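Local coordinates for protein type II restriction enzyme AgeI (Thalassobius gelatinovorus, PDB 5DWA) that cuts double-stranded DNA at the sequence 5'-ACCGGT-3', cleaving after the first A to leave fragments with terminal 5'-phosphates, at residues N211-R225 against S239-T251. Sequence-based numbering, arbitrary orientation.
With nucleotides of chain D.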
# COMPACT_ATOMS: atom_id res chain seq x y z
N ASN A 211 20.27 -6.94 2.45
CA ASN A 211 19.36 -5.81 2.39
C ASN A 211 19.84 -4.74 1.40
O ASN A 211 20.43 -3.73 1.79
CB ASN A 211 19.20 -5.27 3.81
CG ASN A 211 18.35 -4.02 3.89
OD1 ASN A 211 17.49 -3.77 3.05
ND2 ASN A 211 18.59 -3.23 4.93
N ARG A 212 19.57 -4.98 0.12
CA ARG A 212 20.11 -4.15 -0.94
C ARG A 212 19.23 -2.96 -1.28
O ARG A 212 19.63 -2.08 -2.03
CB ARG A 212 20.34 -4.99 -2.20
CG ARG A 212 21.33 -6.11 -1.98
CD ARG A 212 21.68 -6.82 -3.27
NE ARG A 212 22.73 -7.81 -3.02
CZ ARG A 212 22.49 -9.05 -2.61
NH1 ARG A 212 21.25 -9.47 -2.43
NH2 ARG A 212 23.50 -9.88 -2.38
N GLY A 213 18.02 -2.93 -0.73
CA GLY A 213 17.11 -1.83 -1.03
C GLY A 213 16.50 -1.91 -2.43
O GLY A 213 16.66 -2.91 -3.13
N GLU A 214 15.83 -0.84 -2.84
CA GLU A 214 15.02 -0.86 -4.05
C GLU A 214 15.29 0.31 -4.99
O GLU A 214 14.45 0.65 -5.82
CB GLU A 214 13.53 -0.87 -3.67
CG GLU A 214 13.13 -2.11 -2.89
CD GLU A 214 11.69 -2.09 -2.42
OE1 GLU A 214 11.41 -1.53 -1.34
OE2 GLU A 214 10.84 -2.68 -3.12
N LEU A 215 16.47 0.91 -4.87
CA LEU A 215 16.79 2.08 -5.68
C LEU A 215 17.74 1.79 -6.85
O LEU A 215 18.06 2.69 -7.62
CB LEU A 215 17.36 3.19 -4.79
CG LEU A 215 16.28 3.92 -3.99
CD1 LEU A 215 16.87 4.75 -2.85
CD2 LEU A 215 15.46 4.81 -4.94
N GLY A 216 18.19 0.55 -6.99
CA GLY A 216 19.05 0.20 -8.12
C GLY A 216 20.31 1.04 -8.16
O GLY A 216 20.83 1.45 -7.13
N THR A 217 20.81 1.30 -9.36
CA THR A 217 22.01 2.10 -9.55
C THR A 217 21.75 3.14 -10.62
O THR A 217 20.78 3.01 -11.36
CB THR A 217 23.21 1.23 -9.97
OG1 THR A 217 22.94 0.66 -11.25
CG2 THR A 217 23.46 0.12 -8.95
N PRO A 218 22.59 4.19 -10.71
CA PRO A 218 22.41 5.13 -11.83
C PRO A 218 22.45 4.44 -13.19
O PRO A 218 21.65 4.78 -14.07
CB PRO A 218 23.60 6.08 -11.67
CG PRO A 218 23.86 6.08 -10.21
CD PRO A 218 23.59 4.67 -9.74
N ASP A 219 23.35 3.48 -13.36
CA ASP A 219 23.48 2.76 -14.63
C ASP A 219 22.33 1.78 -14.82
O ASP A 219 21.96 1.46 -15.95
CB ASP A 219 24.81 2.02 -14.70
CG ASP A 219 26.00 2.95 -14.71
OD1 ASP A 219 25.85 4.12 -15.13
OD2 ASP A 219 27.10 2.52 -14.30
N ARG A 220 21.76 1.31 -13.72
CA ARG A 220 20.70 0.32 -13.80
C ARG A 220 19.57 0.68 -12.83
O ARG A 220 19.40 0.03 -11.80
CB ARG A 220 21.25 -1.07 -13.50
CG ARG A 220 20.42 -2.20 -14.04
CD ARG A 220 21.21 -3.50 -13.99
NE ARG A 220 20.35 -4.65 -14.27
CZ ARG A 220 20.75 -5.91 -14.21
NH1 ARG A 220 22.00 -6.19 -13.87
NH2 ARG A 220 19.89 -6.89 -14.47
N PRO A 221 18.81 1.73 -13.16
CA PRO A 221 17.87 2.27 -12.18
C PRO A 221 16.62 1.42 -12.00
O PRO A 221 16.18 0.73 -12.92
CB PRO A 221 17.51 3.64 -12.76
CG PRO A 221 17.68 3.46 -14.23
CD PRO A 221 18.85 2.53 -14.39
N SER A 222 16.05 1.47 -10.80
CA SER A 222 14.71 0.95 -10.58
C SER A 222 13.74 2.06 -10.94
O SER A 222 14.16 3.20 -11.15
CB SER A 222 14.53 0.53 -9.13
OG SER A 222 14.56 1.67 -8.30
N ASP A 223 12.45 1.76 -10.99
CA ASP A 223 11.50 2.80 -11.34
C ASP A 223 11.48 3.89 -10.27
O ASP A 223 11.22 5.05 -10.56
CB ASP A 223 10.10 2.21 -11.56
CG ASP A 223 9.53 1.56 -10.33
OD1 ASP A 223 10.29 1.32 -9.36
OD2 ASP A 223 8.32 1.26 -10.35
N LYS A 224 11.80 3.50 -9.04
CA LYS A 224 11.87 4.45 -7.94
C LYS A 224 13.01 5.45 -8.12
O LYS A 224 12.84 6.63 -7.82
CB LYS A 224 12.00 3.71 -6.62
CG LYS A 224 10.69 3.13 -6.15
CD LYS A 224 10.88 1.89 -5.35
CE LYS A 224 11.19 0.72 -6.26
NZ LYS A 224 9.95 0.07 -6.77
N ARG A 225 14.16 5.00 -8.60
CA ARG A 225 15.26 5.93 -8.83
C ARG A 225 14.88 6.89 -9.96
O ARG A 225 15.25 8.06 -9.93
CB ARG A 225 16.56 5.20 -9.18
CG ARG A 225 17.73 6.14 -9.38
CD ARG A 225 19.04 5.40 -9.59
NE ARG A 225 19.45 4.68 -8.40
CZ ARG A 225 20.28 5.16 -7.47
NH1 ARG A 225 20.78 6.39 -7.59
NH2 ARG A 225 20.59 4.42 -6.42
N SER A 239 18.86 8.37 1.98
CA SER A 239 18.74 6.98 2.36
C SER A 239 19.72 6.65 3.46
O SER A 239 20.85 7.14 3.47
CB SER A 239 18.97 6.06 1.16
OG SER A 239 19.02 4.71 1.60
N TYR A 240 19.28 5.81 4.39
CA TYR A 240 20.14 5.38 5.48
C TYR A 240 20.45 3.90 5.36
O TYR A 240 20.81 3.23 6.33
CB TYR A 240 19.50 5.71 6.83
CG TYR A 240 19.24 7.19 6.94
CD1 TYR A 240 17.98 7.72 6.66
CD2 TYR A 240 20.27 8.07 7.25
CE1 TYR A 240 17.74 9.10 6.73
CE2 TYR A 240 20.04 9.44 7.32
CZ TYR A 240 18.78 9.94 7.06
OH TYR A 240 18.55 11.30 7.12
N ASN A 241 20.30 3.39 4.14
CA ASN A 241 20.85 2.09 3.80
C ASN A 241 22.21 2.32 3.17
O ASN A 241 22.28 2.88 2.08
CB ASN A 241 19.92 1.34 2.84
CG ASN A 241 20.34 -0.10 2.61
OD1 ASN A 241 21.52 -0.44 2.74
ND2 ASN A 241 19.38 -0.95 2.28
N LEU A 242 23.28 1.91 3.85
CA LEU A 242 24.62 2.13 3.31
C LEU A 242 24.85 1.45 1.95
O LEU A 242 25.79 1.80 1.24
CB LEU A 242 25.67 1.64 4.31
CG LEU A 242 25.63 2.31 5.68
CD1 LEU A 242 26.78 1.81 6.57
CD2 LEU A 242 25.65 3.83 5.54
N ARG A 243 23.98 0.51 1.57
CA ARG A 243 24.07 -0.14 0.26
C ARG A 243 23.38 0.62 -0.87
O ARG A 243 23.58 0.29 -2.05
CB ARG A 243 23.48 -1.55 0.32
CG ARG A 243 24.28 -2.48 1.21
CD ARG A 243 23.85 -3.92 1.03
NE ARG A 243 24.36 -4.71 2.13
CZ ARG A 243 23.80 -4.73 3.34
NH1 ARG A 243 22.70 -4.01 3.59
NH2 ARG A 243 24.34 -5.45 4.32
N THR A 244 22.58 1.62 -0.54
CA THR A 244 21.95 2.45 -1.55
C THR A 244 23.04 3.14 -2.37
O THR A 244 23.98 3.68 -1.80
CB THR A 244 21.02 3.52 -0.93
OG1 THR A 244 20.02 2.89 -0.12
CG2 THR A 244 20.36 4.35 -2.03
N SER A 245 22.91 3.10 -3.69
CA SER A 245 23.85 3.81 -4.54
C SER A 245 23.45 5.28 -4.62
O SER A 245 22.32 5.59 -4.97
CB SER A 245 23.90 3.20 -5.94
OG SER A 245 24.39 1.88 -5.89
N PRO A 246 24.38 6.17 -4.28
CA PRO A 246 24.08 7.60 -4.41
C PRO A 246 23.97 8.02 -5.86
O PRO A 246 24.44 7.32 -6.76
CB PRO A 246 25.27 8.28 -3.73
CG PRO A 246 26.37 7.27 -3.79
CD PRO A 246 25.70 5.94 -3.66
N SER A 247 23.33 9.15 -6.08
CA SER A 247 23.26 9.74 -7.41
C SER A 247 24.65 10.12 -7.90
O SER A 247 25.53 10.45 -7.11
CB SER A 247 22.35 10.96 -7.40
OG SER A 247 21.01 10.60 -7.14
N ASN A 248 24.84 10.09 -9.22
CA ASN A 248 26.02 10.70 -9.82
C ASN A 248 26.00 12.21 -9.59
O ASN A 248 25.01 12.76 -9.08
CB ASN A 248 26.09 10.39 -11.32
CG ASN A 248 26.28 8.91 -11.60
OD1 ASN A 248 26.93 8.20 -10.83
ND2 ASN A 248 25.73 8.44 -12.71
N ALA A 249 27.07 12.89 -9.99
CA ALA A 249 27.19 14.33 -9.76
C ALA A 249 26.06 15.11 -10.43
O ALA A 249 25.62 16.14 -9.92
CB ALA A 249 28.54 14.83 -10.26
N THR A 250 25.59 14.62 -11.57
CA THR A 250 24.47 15.24 -12.25
C THR A 250 23.37 14.23 -12.52
O THR A 250 23.63 13.07 -12.81
CB THR A 250 24.90 15.87 -13.60
OG1 THR A 250 25.23 14.84 -14.53
CG2 THR A 250 26.11 16.78 -13.40
N THR A 251 22.13 14.69 -12.40
CA THR A 251 20.97 13.90 -12.77
C THR A 251 20.12 14.73 -13.72
O THR A 251 20.20 15.96 -13.69
CB THR A 251 20.14 13.47 -11.53
OG1 THR A 251 19.56 14.63 -10.92
CG2 THR A 251 21.02 12.75 -10.51
P DG D 3 11.16 -2.06 -9.85
OP1 DG D 3 11.69 -1.14 -10.88
OP2 DG D 3 11.56 -1.91 -8.44
O5' DG D 3 9.56 -2.07 -9.93
C5' DG D 3 8.93 -2.33 -11.17
C4' DG D 3 7.64 -3.13 -11.01
O4' DG D 3 7.90 -4.44 -10.44
C3' DG D 3 6.57 -2.50 -10.13
O3' DG D 3 5.30 -2.84 -10.69
C2' DG D 3 6.80 -3.20 -8.78
C1' DG D 3 7.13 -4.61 -9.26
N9 DG D 3 7.93 -5.41 -8.33
C8 DG D 3 9.10 -5.05 -7.72
N7 DG D 3 9.62 -6.00 -6.98
C5 DG D 3 8.75 -7.08 -7.16
C6 DG D 3 8.80 -8.39 -6.63
O6 DG D 3 9.64 -8.89 -5.87
N1 DG D 3 7.72 -9.16 -7.05
C2 DG D 3 6.73 -8.72 -7.89
N2 DG D 3 5.77 -9.61 -8.19
N3 DG D 3 6.68 -7.50 -8.40
C4 DG D 3 7.72 -6.74 -8.00
O HOH W 1 21.96 -1.91 -3.37
O HOH W 2 20.58 1.75 -4.58
O HOH W 3 22.98 -0.56 -5.51
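N241 and R225 reach across this contact by similar torsions: in each, CG stands opposite the backbone N (chi1 -171° and -178°), and the R225 chain then bends at chi3. The N241 amide thereby sends ND2 to N211 O at 3.0 Å in a nearly straight bond, although the donor sits well above the carbonyl plane. R243 NH1 adds a weak bond to the same oxygen, while its NH2 pairs with D65. N241 OD1 turns back to accept from R243 N at 2.9 Å, closing an Asx turn. With N241 replaced by an alanine, N211 O would probably lose its straight donor and R243 N the acceptor that closes the turn. R225, in one of its two conformers, shows how one guanidinium can tie two loops to helix 223-230: NH2 points at S245 O, nearly in the guanidinium plane, NE points at L215 O, and NH1 forms a salt bridge with E229. P218 CD lies over one face, toward its rim, and P218 CB meets N248 ND2 at 3.3 Å. Beside R225, one water links G216 O to S245 N. Between the two grips, L215 CD1 packs on T244 CG2 at 3.6 Å. Immediately before R225, D223 N and K224 NZ bind OP1 and OP2 of DG3 of chain D, with S222 at the N-cap, its OG taking a weak bond from R225 N. The arrangement thus joins the loop after strand 236-239 to a phosphate-binding helix N-terminus in this PD-(D/E)XK nuclease.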